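Extracellular solute-binding protein family 1 (PDB 5IXP) probably binds a solute outside the cell and delivers it to an ABC transporter for import, as family 1 solute-binding proteins do. Local coordinates at residues Ala249-Phe263 with Tyr329-Arg342. Sequence-based numbering, arbitrary orientation.
Sequences AGTFGKGKWDVADVF and YFNNAPVGKIFVNR
Asp261, in the turn just after strand 257-260, forms a salt bridge with Arg342 of helix 335-342 within the periplasmic-binding-protein fold. Arg342 NE reaches Asp261 OD1 at 2.8 Å in an almost straight bond (175°); OD1 sits in the guanidinium plane, while the carboxylate is turned 63° from it. In one of its two conformers Asn341, one residue before Arg342, donates ND2 to the syn lone pair of Asp261 OD2 at 2.7 Å, amide and carboxylate nearly coplanar. Arg342 also sends NH2 to the carbonyl of Gly266, so a leucine in its place would probably leave Asp261 OD1 without its charged mate and that carbonyl without this donor. Toward the start of the strand, Asn331 ND2 meets Asp258 OD2 at 2.9 Å from above the carboxylate plane; Arg122 and Arg134 add salt bridges to this aspartate. Between the two polar sites, Val259 CG1, in one of two conformers, packs on Ala333 CB (3.5 Å) and Ile338 CD1. Farther out, Trp257 CB touches the Phe330 ring, which also leans on Leu242 and Ile245 of helix 241-249. A chi1 of -170° swings the Tyr329 ring away from its own backbone N and past Trp257 to Gly250, just beyond that helix, where its OH donates to an in-plane lone pair of Gly250 O at 2.6 Å.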
# COMPACT_ATOMS: atom_id res chain seq x y z
N ALA A 249 9.92 -2.48 17.74
CA ALA A 249 9.67 -3.17 19.00
C ALA A 249 10.94 -3.77 19.58
O ALA A 249 11.08 -3.86 20.80
CB ALA A 249 8.61 -4.24 18.81
N GLY A 250 11.87 -4.19 18.72
CA GLY A 250 13.15 -4.71 19.18
C GLY A 250 12.99 -5.89 20.12
O GLY A 250 12.06 -6.70 20.01
N THR A 251 13.93 -5.99 21.07
CA THR A 251 13.91 -7.12 22.00
C THR A 251 12.67 -7.10 22.89
O THR A 251 12.21 -8.16 23.33
CB THR A 251 15.19 -7.15 22.84
OG1 THR A 251 15.24 -5.99 23.68
CG2 THR A 251 16.41 -7.15 21.94
N PHE A 252 12.12 -5.91 23.17
CA PHE A 252 10.86 -5.85 23.90
C PHE A 252 9.78 -6.67 23.20
O PHE A 252 9.00 -7.36 23.86
CB PHE A 252 10.39 -4.39 24.05
CG PHE A 252 8.98 -4.25 24.57
CD1 PHE A 252 8.74 -4.18 25.94
CD2 PHE A 252 7.90 -4.17 23.69
CE1 PHE A 252 7.44 -4.04 26.42
CE2 PHE A 252 6.60 -4.03 24.17
CZ PHE A 252 6.37 -3.97 25.53
N GLY A 253 9.75 -6.63 21.87
CA GLY A 253 8.70 -7.31 21.13
C GLY A 253 8.93 -8.79 20.88
O GLY A 253 8.03 -9.45 20.36
N LYS A 254 10.11 -9.31 21.22
CA LYS A 254 10.38 -10.73 21.00
C LYS A 254 9.37 -11.60 21.72
O LYS A 254 9.07 -11.38 22.90
CB LYS A 254 11.80 -11.08 21.45
CG LYS A 254 12.88 -10.46 20.58
CD LYS A 254 14.19 -11.21 20.66
CE LYS A 254 15.15 -10.75 19.56
NZ LYS A 254 14.64 -11.06 18.18
N GLY A 255 8.83 -12.58 21.01
CA GLY A 255 7.83 -13.47 21.57
C GLY A 255 6.44 -12.88 21.72
O GLY A 255 5.55 -13.56 22.23
N LYS A 256 6.22 -11.64 21.27
CA LYS A 256 4.95 -10.98 21.52
C LYS A 256 4.09 -10.77 20.29
O LYS A 256 2.90 -10.48 20.44
CB LYS A 256 5.18 -9.62 22.19
CG LYS A 256 5.75 -9.73 23.59
CD LYS A 256 5.96 -8.36 24.23
CE LYS A 256 6.56 -8.50 25.62
NZ LYS A 256 7.05 -7.19 26.12
N TRP A 257 4.64 -10.92 19.08
CA TRP A 257 3.90 -10.62 17.86
C TRP A 257 3.60 -11.87 17.05
O TRP A 257 4.38 -12.84 17.05
CB TRP A 257 4.66 -9.62 16.98
CG TRP A 257 4.56 -8.18 17.40
CD1 TRP A 257 5.48 -7.46 18.11
CD2 TRP A 257 3.47 -7.28 17.13
NE1 TRP A 257 5.03 -6.16 18.29
CE2 TRP A 257 3.81 -6.03 17.70
CE3 TRP A 257 2.25 -7.42 16.46
CZ2 TRP A 257 2.96 -4.93 17.62
CZ3 TRP A 257 1.41 -6.32 16.38
CH2 TRP A 257 1.77 -5.09 16.96
N ASP A 258 2.46 -11.85 16.36
CA ASP A 258 2.08 -12.89 15.41
C ASP A 258 1.32 -12.21 14.28
O ASP A 258 1.02 -11.01 14.33
CB ASP A 258 1.24 -13.99 16.07
CG ASP A 258 1.47 -15.37 15.44
OD1 ASP A 258 1.75 -15.45 14.22
OD2 ASP A 258 1.38 -16.37 16.19
N VAL A 259 1.00 -12.98 13.25
CA VAL A 259 0.20 -12.44 12.16
C VAL A 259 -0.84 -13.46 11.77
O VAL A 259 -0.56 -14.66 11.68
CB VAL A 259 1.08 -12.02 10.95
CG1 VAL A 259 1.88 -13.18 10.45
CG2 VAL A 259 0.22 -11.43 9.85
N ALA A 260 -2.07 -12.98 11.58
CA ALA A 260 -3.23 -13.79 11.26
C ALA A 260 -3.56 -13.67 9.78
O ALA A 260 -3.51 -12.58 9.21
CB ALA A 260 -4.44 -13.37 12.10
N ASP A 261 -3.89 -14.81 9.16
CA ASP A 261 -4.17 -14.87 7.72
C ASP A 261 -5.61 -14.43 7.47
O ASP A 261 -6.50 -15.24 7.19
CB ASP A 261 -3.91 -16.29 7.21
CG ASP A 261 -4.03 -16.41 5.70
OD1 ASP A 261 -4.33 -15.41 5.01
OD2 ASP A 261 -3.84 -17.53 5.19
N VAL A 262 -5.82 -13.12 7.57
CA VAL A 262 -7.17 -12.55 7.51
C VAL A 262 -7.02 -11.07 7.23
O VAL A 262 -5.99 -10.47 7.56
CB VAL A 262 -7.96 -12.81 8.82
CG1 VAL A 262 -7.36 -11.98 9.96
CG2 VAL A 262 -9.44 -12.47 8.66
N PHE A 263 -8.04 -10.48 6.62
CA PHE A 263 -8.12 -9.04 6.58
C PHE A 263 -9.61 -8.70 6.62
O PHE A 263 -10.38 -9.25 5.82
CB PHE A 263 -7.46 -8.40 5.35
CG PHE A 263 -7.20 -6.94 5.52
CD1 PHE A 263 -6.19 -6.50 6.37
CD2 PHE A 263 -7.97 -6.00 4.86
CE1 PHE A 263 -5.94 -5.15 6.55
CE2 PHE A 263 -7.72 -4.63 5.03
CZ PHE A 263 -6.71 -4.22 5.88
N TYR A 329 10.71 -13.77 13.96
CA TYR A 329 10.30 -12.77 14.94
C TYR A 329 8.81 -12.84 15.22
O TYR A 329 8.38 -12.73 16.38
CB TYR A 329 10.68 -11.37 14.46
CG TYR A 329 10.51 -10.28 15.50
CD1 TYR A 329 11.59 -9.89 16.28
CD2 TYR A 329 9.29 -9.63 15.68
CE1 TYR A 329 11.46 -8.89 17.23
CE2 TYR A 329 9.15 -8.63 16.63
CZ TYR A 329 10.24 -8.26 17.40
OH TYR A 329 10.13 -7.26 18.34
N PHE A 330 8.00 -13.04 14.18
CA PHE A 330 6.54 -13.13 14.33
C PHE A 330 6.11 -14.57 14.58
O PHE A 330 5.29 -15.15 13.85
CB PHE A 330 5.86 -12.53 13.10
CG PHE A 330 5.84 -11.04 13.10
CD1 PHE A 330 6.97 -10.32 12.71
CD2 PHE A 330 4.72 -10.34 13.52
CE1 PHE A 330 6.97 -8.94 12.73
CE2 PHE A 330 4.71 -8.96 13.54
CZ PHE A 330 5.84 -8.26 13.15
N ASN A 331 6.67 -15.16 15.64
CA ASN A 331 6.30 -16.49 16.11
C ASN A 331 6.41 -17.54 15.00
O ASN A 331 5.59 -18.45 14.88
CB ASN A 331 4.88 -16.48 16.71
CG ASN A 331 4.56 -17.76 17.48
OD1 ASN A 331 5.42 -18.33 18.13
ND2 ASN A 331 3.31 -18.21 17.38
N ASN A 332 7.44 -17.39 14.16
CA ASN A 332 7.68 -18.33 13.06
C ASN A 332 6.47 -18.43 12.14
O ASN A 332 6.14 -19.51 11.64
CB ASN A 332 8.07 -19.72 13.57
CG ASN A 332 9.45 -19.75 14.15
OD1 ASN A 332 10.41 -19.32 13.52
ND2 ASN A 332 9.57 -20.26 15.37
N ALA A 333 5.80 -17.31 11.91
CA ALA A 333 4.61 -17.33 11.07
C ALA A 333 5.00 -17.70 9.64
O ALA A 333 6.05 -17.29 9.15
CB ALA A 333 3.90 -15.98 11.09
N PRO A 334 4.17 -18.49 8.95
CA PRO A 334 4.43 -18.84 7.54
C PRO A 334 4.04 -17.69 6.61
O PRO A 334 3.06 -17.74 5.86
CB PRO A 334 3.57 -20.09 7.34
CG PRO A 334 2.37 -19.83 8.26
CD PRO A 334 2.93 -19.11 9.46
N VAL A 335 4.81 -16.60 6.68
CA VAL A 335 4.39 -15.35 6.04
C VAL A 335 4.36 -15.49 4.52
O VAL A 335 3.59 -14.79 3.85
CB VAL A 335 5.29 -14.18 6.47
CG1 VAL A 335 5.09 -13.88 7.95
CG2 VAL A 335 6.77 -14.48 6.16
N GLY A 336 5.19 -16.36 3.94
CA GLY A 336 5.12 -16.58 2.51
C GLY A 336 3.75 -17.05 2.08
O GLY A 336 3.14 -16.49 1.16
N LYS A 337 3.23 -18.07 2.76
CA LYS A 337 1.91 -18.58 2.42
C LYS A 337 0.82 -17.59 2.82
O LYS A 337 -0.16 -17.40 2.09
CB LYS A 337 1.69 -19.93 3.09
CG LYS A 337 2.58 -21.03 2.53
CD LYS A 337 2.43 -22.30 3.32
CE LYS A 337 3.23 -23.43 2.71
NZ LYS A 337 3.09 -24.65 3.54
N ILE A 338 0.98 -16.93 3.97
CA ILE A 338 -0.04 -16.00 4.43
C ILE A 338 -0.20 -14.86 3.42
O ILE A 338 -1.31 -14.54 2.99
CB ILE A 338 0.30 -15.47 5.83
CG1 ILE A 338 0.09 -16.56 6.89
CG2 ILE A 338 -0.54 -14.23 6.15
CD1 ILE A 338 0.81 -16.29 8.20
N PHE A 339 0.91 -14.25 3.01
CA PHE A 339 0.75 -13.08 2.16
C PHE A 339 0.44 -13.43 0.71
O PHE A 339 -0.12 -12.58 0.00
CB PHE A 339 1.98 -12.18 2.32
CG PHE A 339 1.98 -11.46 3.64
CD1 PHE A 339 1.12 -10.39 3.85
CD2 PHE A 339 2.76 -11.91 4.69
CE1 PHE A 339 1.08 -9.74 5.07
CE2 PHE A 339 2.71 -11.27 5.91
CZ PHE A 339 1.88 -10.18 6.10
N VAL A 340 0.71 -14.66 0.27
CA VAL A 340 0.12 -15.12 -0.98
C VAL A 340 -1.40 -15.10 -0.87
O VAL A 340 -2.10 -14.55 -1.73
CB VAL A 340 0.64 -16.53 -1.35
CG1 VAL A 340 -0.24 -17.15 -2.43
CG2 VAL A 340 2.08 -16.44 -1.83
N ASN A 341 -1.94 -15.71 0.19
CA ASN A 341 -3.38 -15.67 0.41
C ASN A 341 -3.90 -14.25 0.49
O ASN A 341 -4.94 -13.92 -0.09
CB ASN A 341 -3.75 -16.43 1.68
CG ASN A 341 -3.54 -17.92 1.55
OD1 ASN A 341 -3.47 -18.46 0.45
ND2 ASN A 341 -3.46 -18.61 2.69
N ARG A 342 -3.18 -13.37 1.21
CA ARG A 342 -3.66 -12.00 1.36
C ARG A 342 -3.66 -11.26 0.03
O ARG A 342 -4.57 -10.48 -0.26
CB ARG A 342 -2.81 -11.24 2.39
CG ARG A 342 -2.84 -11.84 3.81
CD ARG A 342 -4.21 -11.72 4.48
NE ARG A 342 -5.11 -12.84 4.21
CZ ARG A 342 -6.32 -12.71 3.66
NH1 ARG A 342 -7.08 -13.78 3.47
NH2 ARG A 342 -6.79 -11.52 3.30
O HOH W 1 7.50 -11.17 18.41
O HOH W 2 9.89 -13.48 18.64
O HOH W 3 6.28 -13.88 18.59